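Local structure of glycerophosphodiester phosphodiesterase (Parabacteroides distasonis, 3NO3) at residues 119-124 with 144-149; 221-224 with 228-231. The protein belongs to the glycerophosphodiester phosphodiesterase family of TIM-barrel proteins and holds a magnesium ion in a site made of acidic residues. All coordinates share one frame; numbering follows the deposited sequence. Where two conformers were deposited one is given.

Contact 1 (119-124 with 144-149)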
loop_
_atom_site.group_PDB
_atom_site.type_symbol
_atom_site.label_atom_id
_atom_site.label_comp_id
_atom_site.label_asym_id
_atom_site.label_seq_id
_atom_site.Cartn_x
_atom_site.Cartn_y
_atom_site.Cartn_z
ATOM N N LEU A 119 6.467 -5.984 14.561
ATOM C CA LEU A 119 7.767 -6.200 13.921
ATOM C C LEU A 119 7.951 -5.284 12.706
ATOM O O LEU A 119 9.079 -4.886 12.384
ATOM C CB LEU A 119 8.011 -7.665 13.574
ATOM C CG LEU A 119 8.207 -8.639 14.741
ATOM C CD1 LEU A 119 8.144 -10.107 14.241
ATOM C CD2 LEU A 119 9.480 -8.447 15.480
ATOM N N SER A 120 6.850 -4.988 12.005
ATOM C CA SER A 120 6.854 -4.057 10.890
ATOM C C SER A 120 7.248 -2.656 11.345
ATOM O O SER A 120 8.171 -2.059 10.792
ATOM C CB SER A 120 5.482 -3.980 10.204
ATOM O OG SER A 120 5.168 -5.165 9.500
ATOM N N VAL A 121 6.635 -2.192 12.427
ATOM C CA VAL A 121 6.944 -0.877 12.979
ATOM C C VAL A 121 8.399 -0.779 13.462
ATOM O O VAL A 121 9.063 0.202 13.150
ATOM C CB VAL A 121 5.983 -0.530 14.164
ATOM C CG1 VAL A 121 6.505 0.700 14.996
ATOM C CG2 VAL A 121 4.559 -0.331 13.578
ATOM N N GLN A 122 8.905 -1.843 14.075
ATOM C CA GLN A 122 10.299 -1.925 14.507
ATOM C C GLN A 122 11.304 -1.855 13.339
ATOM O O GLN A 122 12.312 -1.143 13.425
ATOM C CB GLN A 122 10.515 -3.185 15.364
ATOM C CG GLN A 122 9.839 -3.045 16.756
ATOM C CD GLN A 122 9.893 -4.277 17.593
ATOM O OE1 GLN A 122 10.313 -5.341 17.143
ATOM N NE2 GLN A 122 9.471 -4.145 18.850
HETATM N N MSE A 123 11.016 -2.554 12.264
HETATM C CA MSE A 123 11.860 -2.523 11.079
HETATM C C MSE A 123 11.855 -1.143 10.418
HETATM O O MSE A 123 12.934 -0.607 10.099
HETATM C CB MSE A 123 11.425 -3.561 10.081
HETATM C CG MSE A 123 12.286 -3.614 8.775
HETATM SE SE MSE A 123 14.121 -4.080 9.091
HETATM C CE MSE A 123 13.801 -5.966 9.426
ATOM N N VAL A 124 10.661 -0.569 10.236
ATOM C CA VAL A 124 10.502 0.775 9.653
ATOM C C VAL A 124 11.263 1.796 10.484
ATOM O O VAL A 124 11.990 2.638 9.926
ATOM C CB VAL A 124 9.012 1.136 9.449
ATOM C CG1 VAL A 124 8.835 2.624 9.040
ATOM C CG2 VAL A 124 8.421 0.210 8.341
ATOM N N LYS A 144 -5.369 -1.859 14.025
ATOM C CA LYS A 144 -5.476 -1.338 15.397
ATOM C C LYS A 144 -4.110 -1.278 16.096
ATOM O O LYS A 144 -3.798 -0.297 16.813
ATOM C CB LYS A 144 -6.474 -2.180 16.216
ATOM C CG LYS A 144 -7.974 -1.918 15.915
ATOM C CD LYS A 144 -8.847 -2.930 16.716
ATOM C CE LYS A 144 -10.276 -2.544 16.776
ATOM N NZ LYS A 144 -11.029 -3.639 17.475
ATOM N N GLU A 145 -3.274 -2.285 15.853
ATOM C CA GLU A 145 -1.914 -2.279 16.409
ATOM C C GLU A 145 -1.037 -1.211 15.785
ATOM O O GLU A 145 -0.295 -0.554 16.495
ATOM C CB GLU A 145 -1.278 -3.673 16.253
ATOM C CG GLU A 145 0.022 -3.881 17.049
ATOM C CD GLU A 145 -0.124 -3.779 18.569
ATOM O OE1 GLU A 145 -1.225 -3.533 19.118
ATOM O OE2 GLU A 145 0.917 -3.921 19.247
ATOM N N PHE A 146 -1.129 -0.983 14.472
ATOM C CA PHE A 146 -0.411 0.164 13.880
ATOM C C PHE A 146 -0.857 1.525 14.469
ATOM O O PHE A 146 -0.043 2.375 14.833
ATOM C CB PHE A 146 -0.603 0.213 12.355
ATOM C CG PHE A 146 0.189 -0.816 11.585
ATOM C CD1 PHE A 146 1.579 -0.896 11.700
ATOM C CD2 PHE A 146 -0.447 -1.622 10.651
ATOM C CE1 PHE A 146 2.325 -1.819 10.943
ATOM C CE2 PHE A 146 0.272 -2.585 9.927
ATOM C CZ PHE A 146 1.664 -2.665 10.065
ATOM N N ILE A 147 -2.155 1.688 14.630
ATOM C CA ILE A 147 -2.707 2.906 15.238
ATOM C C ILE A 147 -2.161 3.092 16.680
ATOM O O ILE A 147 -1.719 4.193 17.050
ATOM C CB ILE A 147 -4.271 2.872 15.192
ATOM C CG1 ILE A 147 -4.771 3.025 13.734
ATOM C CG2 ILE A 147 -4.903 3.992 16.086
ATOM C CD1 ILE A 147 -6.216 2.531 13.531
ATOM N N ARG A 148 -2.182 2.018 17.467
ATOM C CA ARG A 148 -1.723 2.046 18.860
ATOM C C ARG A 148 -0.222 2.348 18.959
ATOM O O ARG A 148 0.185 3.169 19.764
ATOM C CB ARG A 148 -1.997 0.695 19.553
ATOM C CG ARG A 148 -1.680 0.676 21.046
ATOM C CD ARG A 148 -1.848 -0.732 21.635
ATOM N NE ARG A 148 -0.753 -1.638 21.295
ATOM C CZ ARG A 148 0.466 -1.646 21.859
ATOM N NH1 ARG A 148 0.822 -0.761 22.794
ATOM N NH2 ARG A 148 1.375 -2.557 21.471
ATOM N N LEU A 149 0.571 1.688 18.135
ATOM C CA LEU A 149 2.014 1.848 18.154
ATOM C C LEU A 149 2.474 3.174 17.552
ATOM O O LEU A 149 3.475 3.725 18.015
ATOM C CB LEU A 149 2.699 0.716 17.383
ATOM C CG LEU A 149 2.667 -0.649 18.054
ATOM C CD1 LEU A 149 3.201 -1.639 17.134
ATOM C CD2 LEU A 149 3.515 -0.649 19.381
#
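Apolar packing carries this contact, and Val-121 is its centre. Its CG2 methyl lies at the edge of the Phe-146 ring, in the ring plane, 3.6 Å from CD1 of Phe-146. The same methyl reaches Leu-149, with Val-121 CG2 4.0 Å from Leu-149 CD1, so one branch serves two residues a helical turn apart. Ser-120 adds its CB to the ring rim, 3.9 Å from CE1 of Phe-146. The ring thus shows its CD1-CE1-CZ side, not a face, to the neighbouring helix. With CG anti to the carbonyl carbon (chi1 -75°), Phe-146 brings its outer ring atoms nearer to that helix than the start of its side chain would suggest; Tyr-135 stacks on the ring.

The polar groups of Ser-120 and Glu-145 find partners within their own helices. The Ser-120 hydroxyl turns back to the carbonyl O of Ala-116, leaving CB for the packing. Arg-148 grips Glu-145 side-on, NE lying 2.9 Å from Glu-145 OE1 and NH2 2.6 Å from Glu-145 OE2, a two-nitrogen salt bridge between residues three apart; OE2 is met on its syn side, OE1 from above the carboxylate plane.

The two helix segments cross at -45°, bridged by Val-121 from one side and by Phe-146 and Leu-149 from the other. Side chains of Leu-104 and Tyr-135, from strands 99-104 and 133-137, lie beneath. Such packing of successive outer helices over parallel strands is characteristic of the TIM barrel.

Contact 2 (221-224 with 228-231)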
loop_
_atom_site.group_PDB
_atom_site.type_symbol
_atom_site.label_atom_id
_atom_site.label_comp_id
_atom_site.label_asym_id
_atom_site.label_seq_id
_atom_site.Cartn_x
_atom_site.Cartn_y
_atom_site.Cartn_z
ATOM N N ILE A 221 -5.266 7.707 -5.986
ATOM C CA ILE A 221 -5.650 6.605 -6.844
ATOM C C ILE A 221 -4.509 5.562 -6.836
ATOM O O ILE A 221 -3.368 5.918 -7.141
ATOM C CB ILE A 221 -5.900 7.065 -8.260
ATOM C CG1 ILE A 221 -7.258 7.799 -8.381
ATOM C CG2 ILE A 221 -5.917 5.873 -9.227
ATOM C CD1 ILE A 221 -7.444 8.421 -9.794
ATOM N N THR A 222 -4.843 4.316 -6.502
ATOM C CA THR A 222 -3.926 3.175 -6.517
ATOM C C THR A 222 -4.167 2.447 -7.819
ATOM O O THR A 222 -5.295 2.031 -8.108
ATOM C CB THR A 222 -4.124 2.244 -5.296
ATOM O OG1 THR A 222 -3.785 2.966 -4.117
ATOM C CG2 THR A 222 -3.221 0.976 -5.383
ATOM N N THR A 223 -3.131 2.317 -8.635
ATOM C CA THR A 223 -3.310 1.859 -10.018
ATOM C C THR A 223 -2.133 1.020 -10.507
ATOM O O THR A 223 -0.999 1.240 -10.081
ATOM C CB THR A 223 -3.490 3.086 -10.978
ATOM O OG1 THR A 223 -3.617 2.636 -12.342
ATOM C CG2 THR A 223 -2.315 4.047 -10.867
ATOM N N ASP A 224 -2.423 0.092 -11.429
ATOM C CA ASP A 224 -1.371 -0.619 -12.208
ATOM C C ASP A 224 -0.901 0.133 -13.451
ATOM O O ASP A 224 -0.001 -0.363 -14.122
ATOM C CB ASP A 224 -1.841 -2.024 -12.629
ATOM C CG ASP A 224 -2.082 -2.966 -11.433
ATOM O OD1 ASP A 224 -1.418 -2.818 -10.375
ATOM O OD2 ASP A 224 -2.927 -3.883 -11.576
ATOM N N GLU A 228 -0.561 6.613 -16.963
ATOM C CA GLU A 228 -1.846 7.078 -17.529
ATOM C C GLU A 228 -2.543 8.030 -16.548
ATOM O O GLU A 228 -3.049 9.080 -16.962
ATOM C CB GLU A 228 -2.763 5.911 -17.935
ATOM C CG GLU A 228 -4.247 6.272 -18.354
ATOM C CD GLU A 228 -4.419 6.899 -19.731
ATOM O OE1 GLU A 228 -4.653 8.131 -19.821
ATOM O OE2 GLU A 228 -4.382 6.151 -20.724
ATOM N N THR A 229 -2.571 7.697 -15.255
ATOM C CA THR A 229 -3.180 8.600 -14.264
ATOM C C THR A 229 -2.485 9.966 -14.186
ATOM O O THR A 229 -3.156 11.023 -14.095
ATOM C CB THR A 229 -3.210 7.981 -12.845
ATOM O OG1 THR A 229 -3.598 6.613 -12.949
ATOM C CG2 THR A 229 -4.209 8.715 -11.941
ATOM N N GLN A 230 -1.153 9.959 -14.249
ATOM C CA GLN A 230 -0.376 11.201 -14.277
ATOM C C GLN A 230 -0.696 12.056 -15.504
ATOM O O GLN A 230 -0.835 13.283 -15.389
ATOM C CB GLN A 230 1.134 10.909 -14.238
ATOM C CG GLN A 230 1.677 10.352 -12.871
ATOM C CD GLN A 230 3.117 9.879 -12.955
ATOM O OE1 GLN A 230 3.525 9.272 -13.956
ATOM N NE2 GLN A 230 3.895 10.161 -11.921
ATOM N N LYS A 231 -0.799 11.411 -16.676
ATOM C CA LYS A 231 -1.161 12.110 -17.912
ATOM C C LYS A 231 -2.520 12.810 -17.799
ATOM O O LYS A 231 -2.655 14.005 -18.140
ATOM C CB LYS A 231 -1.179 11.132 -19.096
ATOM C CG LYS A 231 -1.909 11.664 -20.361
ATOM C CD LYS A 231 -1.659 10.791 -21.598
ATOM C CE LYS A 231 -2.393 9.453 -21.493
ATOM N NZ LYS A 231 -1.971 8.427 -22.493
#
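Flat groups play no part where Ile-221 and Thr-223 meet Thr-229: with neither ring nor amide face in the interface, branched aliphatic and hydroxyl-bearing side chains do the work. The example is the last beta-alpha unit of a TIM barrel, in which strand 220-223 turns through a short loop into helix 226-236 and the helix folds back against its own strand.

Thr-229 points at the strand like a two-pronged fork. Its methyl CG2 meets the end of Ile-221, at 3.9 Å from CD1, while its other prong, OG1, sits 3.5 Å from CG2 of Thr-223. These are van der Waals contacts. Val-7 of strand 6-9 also touches Thr-229, placing the helix over the join between strands 220-223 and 6-9, where the barrel closes; Met-210 comes from the neighbouring helix 207-216.

The Thr-223 hydroxyl is held by partners other than Thr-229: the carbonyl O of Val-204, Asp-205 OD1 and the amide N of Leu-225. Placing OG1 of Thr-223 opposite its own backbone N (chi1 178°) leaves the methyl to face the helix, and the two threonine OG1 atoms, of Thr-223 and Thr-229, stand 4.0 Å apart.

The two contacts come in series along the chain, contact 1 complete before contact 2 begins, and they occupy opposite sides of the molecule: their centres are 28 Å apart and their nearest atoms about 16 Å, without touching. What they share is the curled barrel sheet. Contact 1 joins two outer helices, those following strands 99-104 and 133-137, whereas contact 2 lays the final helix on the final strand, which pairs with the first, 6-9. Together they illustrate two kinds of packing that cover the outside of a TIM barrel, helix against helix and helix against strand. Strands 37-44 and 99-104 of the same sheet carry the magnesium ligands Glu-39, Asp-41 and Glu-103.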